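EmGH1 (Erythrobacter marinus, PDB 5Z87) is a glycoside hydrolase of family 3, probably a beta-glucosidase that cleaves glucose from beta-linked sugars. Local coordinates at residues G328-A333 against N349-M354; G173-F178 against C383-M388; N425-Q430 against L666-F671; L408-A413 against I611-F616; M54-M59 against Q357-G362. All coordinates share one frame; numbering follows the deposited sequence.

Contact 1: residues G328-A333 against N349-M354; sequences GSEAEA and NGVYLM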
# COMPACT_ATOMS: atom_id res chain seq x y z
N GLY A 328 -12.31 -15.66 -21.01
CA GLY A 328 -12.27 -15.28 -22.41
C GLY A 328 -13.60 -14.84 -22.98
O GLY A 328 -13.63 -14.20 -24.03
N SER A 329 -14.70 -15.13 -22.29
CA SER A 329 -16.01 -14.77 -22.80
C SER A 329 -16.98 -14.75 -21.62
O SER A 329 -16.65 -15.18 -20.52
CB SER A 329 -16.48 -15.76 -23.86
OG SER A 329 -16.51 -17.07 -23.31
N GLU A 330 -18.20 -14.28 -21.89
CA GLU A 330 -19.23 -14.32 -20.86
C GLU A 330 -19.60 -15.75 -20.49
O GLU A 330 -19.77 -16.06 -19.31
CB GLU A 330 -20.45 -13.53 -21.33
CG GLU A 330 -20.12 -12.11 -21.70
CD GLU A 330 -21.37 -11.28 -21.93
OE1 GLU A 330 -22.29 -11.79 -22.59
OE2 GLU A 330 -21.42 -10.13 -21.44
N ALA A 331 -19.70 -16.64 -21.48
CA ALA A 331 -19.95 -18.05 -21.19
C ALA A 331 -18.85 -18.65 -20.33
O ALA A 331 -19.13 -19.42 -19.40
CB ALA A 331 -20.08 -18.85 -22.49
N GLU A 332 -17.58 -18.33 -20.64
CA GLU A 332 -16.49 -18.81 -19.79
C GLU A 332 -16.56 -18.20 -18.40
O GLU A 332 -16.20 -18.86 -17.42
CB GLU A 332 -15.12 -18.53 -20.43
CG GLU A 332 -13.99 -19.01 -19.51
CD GLU A 332 -12.59 -19.06 -20.16
OE1 GLU A 332 -12.21 -18.12 -20.88
OE2 GLU A 332 -11.88 -20.06 -19.92
N ALA A 333 -17.04 -16.96 -18.28
CA ALA A 333 -17.16 -16.33 -16.96
C ALA A 333 -18.19 -17.05 -16.10
O ALA A 333 -17.94 -17.35 -14.92
CB ALA A 333 -17.52 -14.85 -17.11
N ASN A 349 -29.94 -9.58 -16.58
CA ASN A 349 -29.53 -10.28 -17.79
C ASN A 349 -28.16 -10.93 -17.59
O ASN A 349 -27.22 -10.72 -18.35
CB ASN A 349 -29.51 -9.32 -18.98
CG ASN A 349 -29.29 -10.01 -20.29
OD1 ASN A 349 -29.69 -11.15 -20.48
ND2 ASN A 349 -28.63 -9.33 -21.23
N GLY A 350 -28.05 -11.71 -16.52
CA GLY A 350 -26.76 -12.22 -16.10
C GLY A 350 -26.20 -13.29 -17.01
O GLY A 350 -26.87 -13.85 -17.89
N VAL A 351 -24.92 -13.60 -16.81
CA VAL A 351 -24.30 -14.66 -17.59
C VAL A 351 -24.79 -16.03 -17.13
O VAL A 351 -24.71 -17.00 -17.90
CB VAL A 351 -22.76 -14.55 -17.56
CG1 VAL A 351 -22.31 -13.21 -18.11
CG2 VAL A 351 -22.20 -14.79 -16.16
N TYR A 352 -25.31 -16.15 -15.90
CA TYR A 352 -25.86 -17.43 -15.49
C TYR A 352 -27.09 -17.84 -16.29
O TYR A 352 -27.49 -19.01 -16.21
CB TYR A 352 -26.23 -17.43 -14.00
CG TYR A 352 -25.09 -17.82 -13.09
CD1 TYR A 352 -23.78 -17.82 -13.55
CD2 TYR A 352 -25.34 -18.17 -11.77
CE1 TYR A 352 -22.71 -18.18 -12.70
CE2 TYR A 352 -24.28 -18.53 -10.91
CZ TYR A 352 -22.98 -18.53 -11.39
OH TYR A 352 -21.95 -18.88 -10.55
N LEU A 353 -27.68 -16.93 -17.07
CA LEU A 353 -28.77 -17.32 -17.95
C LEU A 353 -28.30 -18.29 -19.03
O LEU A 353 -29.12 -19.01 -19.61
CB LEU A 353 -29.42 -16.09 -18.58
CG LEU A 353 -30.49 -15.35 -17.75
CD1 LEU A 353 -30.00 -14.97 -16.37
CD2 LEU A 353 -31.00 -14.10 -18.46
N MET A 354 -26.99 -18.36 -19.29
CA MET A 354 -26.42 -19.31 -20.24
C MET A 354 -26.23 -20.70 -19.65
O MET A 354 -25.89 -21.62 -20.41
CB MET A 354 -25.06 -18.80 -20.76
CG MET A 354 -25.10 -17.47 -21.50
SD MET A 354 -23.44 -16.84 -21.87
CE MET A 354 -23.83 -15.21 -22.49
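The flat group that touches across the contact is the carboxylate of Glu-330. Its OE1 meets the methyl CE of Met-354 at 3.8 Å. Its other oxygen, OE2, forms a salt bridge with Arg-318, so the charge is probably balanced mainly there, outside the two segments. The Tyr-352 side chain touches Ala-334 and Leu-338 further along helix 330-340, and its OH is hydrogen-bonded to Val-342 O. The contact belongs to the TIM-barrel-like N-terminal domain of family 3. It joins the start of helix 330-340 to a 3-10 turn, 351-353, that comes after strand 345-346.

Glu-330 CB, set toward the turn by the backbone, lies 3.7 Å from Val-351 CG1. Beyond it CG stands beside the backbone N (chi1 -56°), and the extended chain brings OE1 to Met-354 CE. Val-351 also sits over the backbone of the first helical residue: its CB is 3.8 Å from Glu-330 O. Met-354 is extended too, and its chain crosses that of Glu-330 at a slant. The methyl CE therefore reaches CB of Glu-330 as well as OE1.

All of this is van der Waals contact. Polar bonds run within each side or to neighbours. Glu-345 accepts from the backbone N of both Val-351 and Tyr-352, which holds the turn. Ser-329 is the N-cap of the helix, its OG accepting from Glu-332 N at 3.1 Å. Next to this capped end, the sulfur of Met-354 touches the first turn: SD is 3.8 Å from Ala-331 CA and 4.0 Å from Ala-331 CB.

Contact 2: residues G173-F178 against C383-M388; sequences GSQGCF and CGLFDM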
# COMPACT_ATOMS: atom_id res chain seq x y z
N GLY A 173 -41.51 -7.96 3.64
CA GLY A 173 -41.37 -8.95 2.59
C GLY A 173 -39.96 -9.34 2.25
O GLY A 173 -39.77 -10.20 1.38
N SER A 174 -38.96 -8.76 2.89
CA SER A 174 -37.58 -9.13 2.63
C SER A 174 -37.14 -10.21 3.62
O SER A 174 -37.26 -10.02 4.83
CB SER A 174 -36.67 -7.91 2.74
OG SER A 174 -35.30 -8.27 2.68
N GLN A 175 -36.62 -11.32 3.10
CA GLN A 175 -36.12 -12.37 3.99
C GLN A 175 -34.62 -12.59 3.82
O GLN A 175 -34.09 -13.59 4.33
CB GLN A 175 -36.86 -13.69 3.75
CG GLN A 175 -38.26 -13.52 3.16
CD GLN A 175 -38.20 -13.48 1.63
OE1 GLN A 175 -37.19 -13.06 1.06
NE2 GLN A 175 -39.26 -13.94 0.97
N GLY A 176 -33.93 -11.71 3.12
CA GLY A 176 -32.47 -11.78 3.05
C GLY A 176 -31.90 -10.41 2.77
O GLY A 176 -32.54 -9.57 2.13
N CYS A 177 -30.68 -10.18 3.26
CA CYS A 177 -30.00 -8.92 2.99
C CYS A 177 -28.55 -9.16 2.61
O CYS A 177 -27.95 -10.19 2.92
CB CYS A 177 -30.07 -7.96 4.18
SG CYS A 177 -29.23 -8.56 5.64
N PHE A 178 -28.01 -8.16 1.92
CA PHE A 178 -26.60 -8.13 1.53
C PHE A 178 -25.81 -7.34 2.57
O PHE A 178 -25.23 -6.28 2.30
CB PHE A 178 -26.47 -7.52 0.13
CG PHE A 178 -27.17 -8.30 -0.96
CD1 PHE A 178 -27.34 -9.68 -0.86
CD2 PHE A 178 -27.64 -7.65 -2.10
CE1 PHE A 178 -27.96 -10.40 -1.87
CE2 PHE A 178 -28.27 -8.35 -3.12
CZ PHE A 178 -28.42 -9.73 -3.02
N CYS A 383 -35.24 -20.14 5.79
CA CYS A 383 -35.86 -18.84 6.02
C CYS A 383 -37.38 -18.90 6.04
O CYS A 383 -38.02 -17.86 6.20
CB CYS A 383 -35.40 -17.84 4.97
SG CYS A 383 -33.62 -17.50 5.11
N GLY A 384 -37.96 -20.09 5.86
CA GLY A 384 -39.40 -20.23 5.95
C GLY A 384 -40.19 -19.78 4.75
O GLY A 384 -41.41 -19.61 4.86
N LEU A 385 -39.54 -19.57 3.59
CA LEU A 385 -40.28 -19.05 2.44
C LEU A 385 -41.43 -19.97 2.05
O LEU A 385 -42.44 -19.51 1.53
CB LEU A 385 -39.37 -18.86 1.22
CG LEU A 385 -38.06 -18.05 1.30
CD1 LEU A 385 -37.79 -17.41 -0.04
CD2 LEU A 385 -38.08 -17.02 2.40
N PHE A 386 -41.28 -21.28 2.29
CA PHE A 386 -42.29 -22.24 1.86
C PHE A 386 -43.46 -22.32 2.83
O PHE A 386 -44.56 -22.71 2.43
CB PHE A 386 -41.67 -23.63 1.71
CG PHE A 386 -40.71 -23.77 0.54
CD1 PHE A 386 -39.36 -23.44 0.66
CD2 PHE A 386 -41.15 -24.29 -0.67
CE1 PHE A 386 -38.48 -23.62 -0.41
CE2 PHE A 386 -40.27 -24.46 -1.75
CZ PHE A 386 -38.94 -24.12 -1.62
N ASP A 387 -43.25 -21.93 4.09
CA ASP A 387 -44.19 -22.21 5.16
C ASP A 387 -44.85 -20.95 5.73
O ASP A 387 -45.56 -21.05 6.74
CB ASP A 387 -43.46 -22.96 6.28
CG ASP A 387 -42.66 -24.16 5.75
OD1 ASP A 387 -43.17 -24.89 4.87
OD2 ASP A 387 -41.51 -24.37 6.22
N MET A 388 -44.66 -19.79 5.10
CA MET A 388 -45.03 -18.52 5.70
C MET A 388 -45.70 -17.61 4.67
O MET A 388 -45.49 -17.77 3.46
CB MET A 388 -43.80 -17.80 6.28
CG MET A 388 -43.21 -18.50 7.49
SD MET A 388 -44.44 -18.85 8.78
CE MET A 388 -44.71 -17.23 9.50
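Gln-175 turns the flat face of its buried amide to Leu-385, and its first torsion is unusual: chi1 is -25°, away from a staggered position. The chain then bends at chi2 (88°). One methyl of Leu-385 takes up most of the contact. Its CD2 lies over the amide face, 3.6 Å from Gln-175 CD and also 3.6 Å from Gln-175 NE2. The other methyl, CD1, comes to 3.9 Å from Gln-175 NE2. Beside this pair, Cys-383 SG stands 4.0 Å from the backbone O of Gln-175.

Gln-175 immediately precedes strand 176-177, a central strand of the parallel barrel sheet. Cys-383 and Leu-385 flank Gly-384, which ends helix 366-382 in a Schellman motif. The contact thus sets the end of that helix against the start of a barrel strand. The same strand runs on to Phe-178, part of the ligand pocket, but the packing lies away from that site.

The polar end of Gln-175 is served from another quarter. OE1 accepts from the backbone N of Val-127, and NE2 makes a weak bond to Ala-125 O. The amide is thus tied to strand 126-129 and the residue before it, while its touch on Leu-385 is van der Waals packing against the face.

Contact 3: residues N425-Q430 against L666-F671; sequences NVLPLQ and LSYTSF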
# COMPACT_ATOMS: atom_id res chain seq x y z
N ASN A 425 -11.25 21.61 29.30
CA ASN A 425 -12.56 21.22 29.81
C ASN A 425 -13.65 22.20 29.37
O ASN A 425 -14.53 22.58 30.15
CB ASN A 425 -12.53 21.06 31.33
CG ASN A 425 -11.79 19.81 31.76
OD1 ASN A 425 -12.32 18.69 31.69
ND2 ASN A 425 -10.55 19.98 32.20
N VAL A 426 -13.58 22.61 28.10
CA VAL A 426 -14.64 23.43 27.52
C VAL A 426 -15.99 22.72 27.60
O VAL A 426 -17.03 23.35 27.81
CB VAL A 426 -14.28 23.79 26.07
CG1 VAL A 426 -15.42 24.52 25.41
CG2 VAL A 426 -13.02 24.63 26.07
N LEU A 427 -15.99 21.34 27.46
CA LEU A 427 -17.21 20.56 27.57
C LEU A 427 -17.29 19.85 28.91
O LEU A 427 -16.27 19.49 29.50
CB LEU A 427 -17.31 19.53 26.44
CG LEU A 427 -17.35 20.14 25.05
CD1 LEU A 427 -17.35 19.04 24.00
CD2 LEU A 427 -18.57 21.05 24.90
N PRO A 428 -18.50 19.65 29.46
CA PRO A 428 -19.79 20.06 28.90
C PRO A 428 -20.10 21.55 29.06
O PRO A 428 -19.77 22.16 30.08
CB PRO A 428 -20.78 19.23 29.71
CG PRO A 428 -20.11 19.08 31.03
CD PRO A 428 -18.66 18.91 30.72
N LEU A 429 -20.74 22.12 28.04
CA LEU A 429 -21.41 23.39 28.19
C LEU A 429 -22.43 23.33 29.34
O LEU A 429 -22.93 22.26 29.70
CB LEU A 429 -22.13 23.76 26.90
CG LEU A 429 -21.31 23.65 25.62
CD1 LEU A 429 -22.16 24.08 24.43
CD2 LEU A 429 -20.06 24.49 25.71
N GLN A 430 -22.74 24.48 29.92
CA GLN A 430 -23.77 24.58 30.95
C GLN A 430 -24.98 25.28 30.36
O GLN A 430 -24.88 26.43 29.92
CB GLN A 430 -23.25 25.31 32.19
CG GLN A 430 -22.56 24.38 33.18
CD GLN A 430 -21.62 25.12 34.12
OE1 GLN A 430 -21.17 26.23 33.83
NE2 GLN A 430 -21.31 24.49 35.26
N LEU A 666 -12.30 10.21 25.03
CA LEU A 666 -12.22 10.85 26.34
C LEU A 666 -13.56 10.77 27.07
O LEU A 666 -14.50 10.09 26.64
CB LEU A 666 -11.74 12.30 26.18
CG LEU A 666 -10.40 12.49 25.47
CD1 LEU A 666 -10.00 13.96 25.42
CD2 LEU A 666 -9.32 11.65 26.15
N SER A 667 -13.66 11.46 28.20
CA SER A 667 -14.84 11.42 29.03
C SER A 667 -14.92 12.73 29.81
O SER A 667 -13.93 13.45 29.95
CB SER A 667 -14.82 10.22 29.98
OG SER A 667 -15.92 10.24 30.87
N TYR A 668 -16.13 13.03 30.31
CA TYR A 668 -16.24 14.14 31.24
C TYR A 668 -15.79 13.77 32.63
O TYR A 668 -15.65 14.65 33.48
CB TYR A 668 -17.68 14.67 31.29
CG TYR A 668 -18.15 15.25 29.99
CD1 TYR A 668 -17.24 15.70 29.04
CD2 TYR A 668 -19.51 15.33 29.69
CE1 TYR A 668 -17.67 16.23 27.83
CE2 TYR A 668 -19.94 15.85 28.50
CZ TYR A 668 -19.03 16.30 27.58
OH TYR A 668 -19.48 16.82 26.39
N THR A 669 -15.56 12.48 32.89
CA THR A 669 -14.88 12.09 34.11
C THR A 669 -13.52 11.48 33.74
O THR A 669 -13.06 11.60 32.61
CB THR A 669 -15.78 11.17 34.94
OG1 THR A 669 -15.23 11.02 36.25
CG2 THR A 669 -15.95 9.81 34.27
N SER A 670 -12.85 10.87 34.72
CA SER A 670 -11.53 10.31 34.50
C SER A 670 -11.48 8.93 35.12
O SER A 670 -12.21 8.63 36.07
CB SER A 670 -10.43 11.20 35.09
OG SER A 670 -10.46 11.18 36.51
N PHE A 671 -10.60 8.08 34.58
CA PHE A 671 -10.53 6.67 34.94
C PHE A 671 -9.08 6.28 35.24
O PHE A 671 -8.17 6.61 34.48
CB PHE A 671 -11.10 5.79 33.80
CG PHE A 671 -12.54 6.10 33.47
CD1 PHE A 671 -13.58 5.56 34.24
CD2 PHE A 671 -12.87 6.92 32.40
CE1 PHE A 671 -14.91 5.84 33.95
CE2 PHE A 671 -14.20 7.21 32.10
CZ PHE A 671 -15.22 6.66 32.88
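Tyr-668 carries its ring toward Pro-428 with CG beside the backbone N and opposite the carbonyl carbon (chi1 -64°). The peptide bond before Pro-428 is cis, and the proline ring lies flat on this tyrosine. Pro-428 CD sits over the centre of the Tyr-668 ring, 3.7 Å from the centroid and only 8° off the ring normal. This is a CH-pi contact. Further along the proline, CB reaches Tyr-668 CE2 at 3.7 Å.

Leu-427 meets the outer part of the ring obliquely. Its CB is 3.6 Å from Tyr-668 CE1 and 3.5 Å from Tyr-668 OH. The hydroxyl has its own polar mate, the backbone O of Ile-614 at the end of helix 607-615. The ring is thus fixed by proline over a face and by a bond at its far end. With an alanine instead of this tyrosine, Pro-428 would probably lose the ring under its CD, and Ile-614 O its hydroxyl partner.

The tyrosine backbone is held as well: Asn-620 OD1 accepts from Tyr-668 N. Ser-667 OG accepts from Thr-669 N at 3.0 Å, closing an ST turn. Soon after it, strand 671-678 begins. The contact joins two loops of the family 3 C-terminal domain, and its motif is a cis-proline packed on the face of an aromatic ring.

Contact 4: residues L408-A413 against I611-F616; sequences LARRMA and IASILF
Two helices meet here, 403-416 and 607-615, the second within the family 3 C-terminal domain. The first also packs on helix 155-171 of the N-terminal domain through Leu-408 and Met-412. It therefore lies between the two. The meeting rests on one pair, Arg-410 and Ser-613. Arg-410 NH1 lies 3.1 Å from Ser-613 OG, which sits at the edge of the guanidinium and in its plane. The next atom of the serine, CB, is 4.1 Å from Arg-410 NH1.

The arginine has to fold to get there. Its chain first leaves with CG opposite the backbone N (chi1 161°), then bends at chi2 and again at chi3, which carries the guanidinium across to the other helix. On the way the side chain touches Gln-606 and His-609. Lower down, Ala-413 points its CB at helix 607-615 and packs on Ala-610.

Both polar groups have firmer partners elsewhere. Arg-410 NH1 makes a salt bridge with Glu-414 OE2, one turn along its own helix. Ser-613 OG is hydrogen-bonded to His-609 O, one turn back. The positive charge is thus probably balanced largely within its own helix, and the small area buried here, 84 Å², points to a light touch between the helices.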
# COMPACT_ATOMS: atom_id res chain seq x y z
N LEU A 408 -34.09 3.43 20.43
CA LEU A 408 -32.86 2.66 20.27
C LEU A 408 -31.86 3.42 19.40
O LEU A 408 -30.68 3.51 19.75
CB LEU A 408 -33.17 1.28 19.69
CG LEU A 408 -31.96 0.37 19.44
CD1 LEU A 408 -31.18 0.16 20.73
CD2 LEU A 408 -32.41 -0.97 18.87
N ALA A 409 -32.32 4.01 18.30
CA ALA A 409 -31.43 4.78 17.45
C ALA A 409 -30.83 5.97 18.19
O ALA A 409 -29.66 6.33 17.97
CB ALA A 409 -32.17 5.25 16.20
N ARG A 410 -31.61 6.61 19.05
CA ARG A 410 -31.08 7.68 19.89
C ARG A 410 -30.04 7.15 20.87
O ARG A 410 -28.93 7.70 20.98
CB ARG A 410 -32.23 8.38 20.62
CG ARG A 410 -31.81 9.19 21.82
CD ARG A 410 -31.76 10.64 21.45
NE ARG A 410 -32.79 11.43 22.13
CZ ARG A 410 -32.52 12.37 23.03
NH1 ARG A 410 -31.25 12.62 23.36
NH2 ARG A 410 -33.51 13.06 23.60
N ARG A 411 -30.38 6.07 21.59
CA ARG A 411 -29.45 5.54 22.58
C ARG A 411 -28.15 5.04 21.95
O ARG A 411 -27.07 5.16 22.55
CB ARG A 411 -30.12 4.42 23.38
CG ARG A 411 -30.92 4.91 24.59
CD ARG A 411 -31.05 3.82 25.66
NE ARG A 411 -31.38 2.51 25.11
CZ ARG A 411 -30.73 1.37 25.38
NH1 ARG A 411 -29.69 1.37 26.23
NH2 ARG A 411 -31.11 0.22 24.81
N MET A 412 -28.22 4.49 20.74
CA MET A 412 -27.00 4.02 20.08
C MET A 412 -26.07 5.18 19.79
O MET A 412 -24.87 5.12 20.09
CB MET A 412 -27.35 3.25 18.81
CG MET A 412 -26.15 2.52 18.19
SD MET A 412 -25.32 1.36 19.31
CE MET A 412 -25.76 -0.21 18.64
N ALA A 413 -26.61 6.28 19.25
CA ALA A 413 -25.81 7.47 19.01
C ALA A 413 -25.17 7.99 20.30
O ALA A 413 -23.97 8.33 20.32
CB ALA A 413 -26.66 8.56 18.36
N ILE A 611 -26.22 14.40 20.08
CA ILE A 611 -25.16 15.41 20.09
C ILE A 611 -25.46 16.49 21.13
O ILE A 611 -24.60 16.88 21.93
CB ILE A 611 -24.99 16.02 18.69
CG1 ILE A 611 -24.46 14.96 17.72
CG2 ILE A 611 -24.08 17.25 18.76
CD1 ILE A 611 -24.32 15.46 16.30
N ALA A 612 -26.69 17.02 21.11
CA ALA A 612 -27.05 18.06 22.07
C ALA A 612 -26.94 17.55 23.50
O ALA A 612 -26.44 18.26 24.38
CB ALA A 612 -28.46 18.57 21.78
N SER A 613 -27.37 16.32 23.74
CA SER A 613 -27.29 15.76 25.09
C SER A 613 -25.85 15.63 25.57
O SER A 613 -25.57 15.78 26.76
CB SER A 613 -28.00 14.41 25.13
OG SER A 613 -29.39 14.55 24.85
N ILE A 614 -24.92 15.34 24.65
CA ILE A 614 -23.53 15.21 25.05
C ILE A 614 -22.89 16.58 25.19
O ILE A 614 -22.04 16.79 26.07
CB ILE A 614 -22.77 14.31 24.06
CG1 ILE A 614 -23.07 12.84 24.36
CG2 ILE A 614 -21.26 14.54 24.11
CD1 ILE A 614 -22.90 11.96 23.15
N LEU A 615 -23.28 17.53 24.35
CA LEU A 615 -22.69 18.86 24.46
C LEU A 615 -22.98 19.50 25.81
O LEU A 615 -22.17 20.29 26.31
CB LEU A 615 -23.18 19.76 23.33
CG LEU A 615 -22.51 19.50 21.98
CD1 LEU A 615 -23.23 20.25 20.87
CD2 LEU A 615 -21.06 19.91 22.03
N PHE A 616 -24.09 19.14 26.45
CA PHE A 616 -24.53 19.81 27.67
C PHE A 616 -24.40 18.92 28.91
O PHE A 616 -24.82 19.32 30.00
CB PHE A 616 -25.98 20.30 27.50
CG PHE A 616 -26.07 21.59 26.70
CD1 PHE A 616 -25.71 22.80 27.28
CD2 PHE A 616 -26.50 21.58 25.39
CE1 PHE A 616 -25.78 23.98 26.55
CE2 PHE A 616 -26.56 22.76 24.64
CZ PHE A 616 -26.20 23.96 25.23

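Contact 5: residues M54-M59 against Q357-G362; sequences MTLDEM and QLVRDG. With GOL (glycerol), chain H.
Charge joins Asp-57 to Arg-360 at this surface contact between helix 56-61 and helix 355-360 of the N-terminal domain. Arg-360 NH1 donates to Asp-57 OD1 at 2.9 Å in a salt bridge. The acceptor uses its syn lone pair and lies in the guanidinium plane, while the carboxylate stands 81° to that plane.

Other hydrogen bonds fix the arginine. Gln-357 receives NE and NH2 of Arg-360 on its OE1; the NH2 bond is 3.0 Å. Both come from one face of the amide, above the carbonyl plane, though OE1 lies in the guanidinium plane. A glycerol, probably from the crystallisation liquor, bridges the pair: Arg-360 NH2 donates to its O2 at 3.2 Å, and O2 gives a weak bond to Asp-57 OD1. Were Asp-57 replaced by an asparagine, NH1 of Arg-360 would probably lose its charged mate.

Apolar contact lies next to the bridge. Leu-56 and Val-359 meet tip to tip, CD2 of the leucine 3.7 Å from CG1 of the valine. Leu-56 CD2 also rests 4.0 Å from Arg-360 CG.

Thr-55 and Glu-58 close a capping box at the start of helix 56-61. Arg-360 is exposed and a glycerol hydroxyl can join the pair, so the bridge's charge is probably partly screened.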
# COMPACT_ATOMS: atom_id res chain seq x y z
N MET A 54 -36.79 -31.73 -9.73
CA MET A 54 -36.75 -30.57 -10.61
C MET A 54 -35.95 -30.85 -11.87
O MET A 54 -35.01 -31.64 -11.85
CB MET A 54 -36.16 -29.36 -9.87
CG MET A 54 -36.91 -29.00 -8.60
SD MET A 54 -36.17 -27.69 -7.60
CE MET A 54 -36.20 -26.31 -8.76
N THR A 55 -36.33 -30.19 -12.96
CA THR A 55 -35.57 -30.27 -14.20
C THR A 55 -34.33 -29.37 -14.15
O THR A 55 -34.15 -28.56 -13.24
CB THR A 55 -36.45 -29.88 -15.39
OG1 THR A 55 -36.69 -28.46 -15.37
CG2 THR A 55 -37.80 -30.64 -15.35
N LEU A 56 -33.47 -29.53 -15.16
CA LEU A 56 -32.33 -28.64 -15.33
C LEU A 56 -32.77 -27.17 -15.38
O LEU A 56 -32.21 -26.32 -14.68
CB LEU A 56 -31.57 -29.01 -16.60
CG LEU A 56 -30.51 -28.02 -17.09
CD1 LEU A 56 -29.40 -27.92 -16.06
CD2 LEU A 56 -29.94 -28.46 -18.43
N ASP A 57 -33.78 -26.87 -16.20
CA ASP A 57 -34.24 -25.50 -16.35
C ASP A 57 -34.84 -24.94 -15.07
O ASP A 57 -34.69 -23.75 -14.78
CB ASP A 57 -35.26 -25.41 -17.49
CG ASP A 57 -34.62 -25.59 -18.86
OD1 ASP A 57 -33.38 -25.71 -18.92
OD2 ASP A 57 -35.35 -25.59 -19.87
N GLU A 58 -35.50 -25.79 -14.28
CA GLU A 58 -36.09 -25.32 -13.03
C GLU A 58 -35.02 -25.04 -11.97
O GLU A 58 -35.12 -24.06 -11.23
CB GLU A 58 -37.11 -26.34 -12.51
CG GLU A 58 -38.32 -26.50 -13.44
CD GLU A 58 -39.27 -27.57 -12.94
OE1 GLU A 58 -38.78 -28.60 -12.40
OE2 GLU A 58 -40.50 -27.38 -13.06
N MET A 59 -34.01 -25.91 -11.88
CA MET A 59 -32.91 -25.64 -10.96
C MET A 59 -32.12 -24.42 -11.39
O MET A 59 -31.75 -23.59 -10.55
CB MET A 59 -32.00 -26.86 -10.87
CG MET A 59 -32.61 -27.99 -10.08
SD MET A 59 -31.45 -29.34 -9.88
CE MET A 59 -31.22 -29.82 -11.60
N GLN A 357 -28.18 -23.87 -21.39
CA GLN A 357 -27.67 -24.22 -22.71
C GLN A 357 -26.24 -24.73 -22.65
O GLN A 357 -25.85 -25.57 -23.47
CB GLN A 357 -27.78 -23.03 -23.66
CG GLN A 357 -27.78 -23.42 -25.14
CD GLN A 357 -28.66 -24.65 -25.42
OE1 GLN A 357 -29.87 -24.63 -25.18
NE2 GLN A 357 -28.04 -25.73 -25.91
N LEU A 358 -25.43 -24.25 -21.69
CA LEU A 358 -24.06 -24.75 -21.58
C LEU A 358 -24.04 -26.21 -21.14
O LEU A 358 -23.21 -27.00 -21.61
CB LEU A 358 -23.24 -23.90 -20.60
CG LEU A 358 -22.91 -22.49 -21.10
CD1 LEU A 358 -22.58 -21.56 -19.93
CD2 LEU A 358 -21.77 -22.54 -22.13
N VAL A 359 -24.94 -26.58 -20.22
CA VAL A 359 -25.06 -27.97 -19.82
C VAL A 359 -25.51 -28.82 -21.00
O VAL A 359 -24.94 -29.88 -21.28
CB VAL A 359 -26.04 -28.09 -18.64
CG1 VAL A 359 -26.43 -29.55 -18.40
CG2 VAL A 359 -25.42 -27.47 -17.39
N ARG A 360 -26.53 -28.35 -21.72
CA ARG A 360 -27.04 -29.13 -22.85
C ARG A 360 -25.99 -29.22 -23.96
O ARG A 360 -25.85 -30.27 -24.60
CB ARG A 360 -28.35 -28.53 -23.36
CG ARG A 360 -29.54 -28.84 -22.42
CD ARG A 360 -30.88 -28.46 -23.04
NE ARG A 360 -30.96 -27.03 -23.26
CZ ARG A 360 -31.55 -26.18 -22.43
NH1 ARG A 360 -32.12 -26.64 -21.32
NH2 ARG A 360 -31.57 -24.88 -22.70
N ASP A 361 -25.23 -28.15 -24.18
CA ASP A 361 -24.16 -28.19 -25.18
C ASP A 361 -22.96 -29.02 -24.74
O ASP A 361 -22.03 -29.22 -25.54
CB ASP A 361 -23.72 -26.77 -25.54
CG ASP A 361 -24.74 -26.04 -26.39
OD1 ASP A 361 -25.71 -26.68 -26.85
OD2 ASP A 361 -24.59 -24.82 -26.60
N GLY A 362 -22.93 -29.54 -23.51
CA GLY A 362 -21.82 -30.36 -23.08
C GLY A 362 -20.60 -29.61 -22.59
O GLY A 362 -19.56 -30.24 -22.33
C1 GOL H . -32.86 -20.87 -21.58
O1 GOL H . -31.74 -21.50 -22.15
C2 GOL H . -33.28 -21.76 -20.38
O2 GOL H . -33.40 -23.11 -20.73
C3 GOL H . -34.62 -21.17 -19.87
O3 GOL H . -35.08 -22.05 -18.87

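In the fold
Contact 2 is the buried one, contact 5 lies at the surface, and contacts 1, 3 and 4 are partly buried. Contacts 1 and 5 share a corner of the N-terminal domain: Met-354 leads straight into helix 355-360, and Ala-331 CB packs on Leu-358 CD2. Contacts 3 and 4 adjoin at the end of helix 607-615, where Leu-429 N and Leu-615 O are 2.9 Å apart. The two groups lie on opposite sides of the chain's centre. Van der Waals packing, some of it against polar groups, joins contacts 1 and 2. Contact 3 has a proline CH-pi contact, contact 4 an arginine and a serine with main polar partners on their own helices, and exposed contact 5 an ion pair.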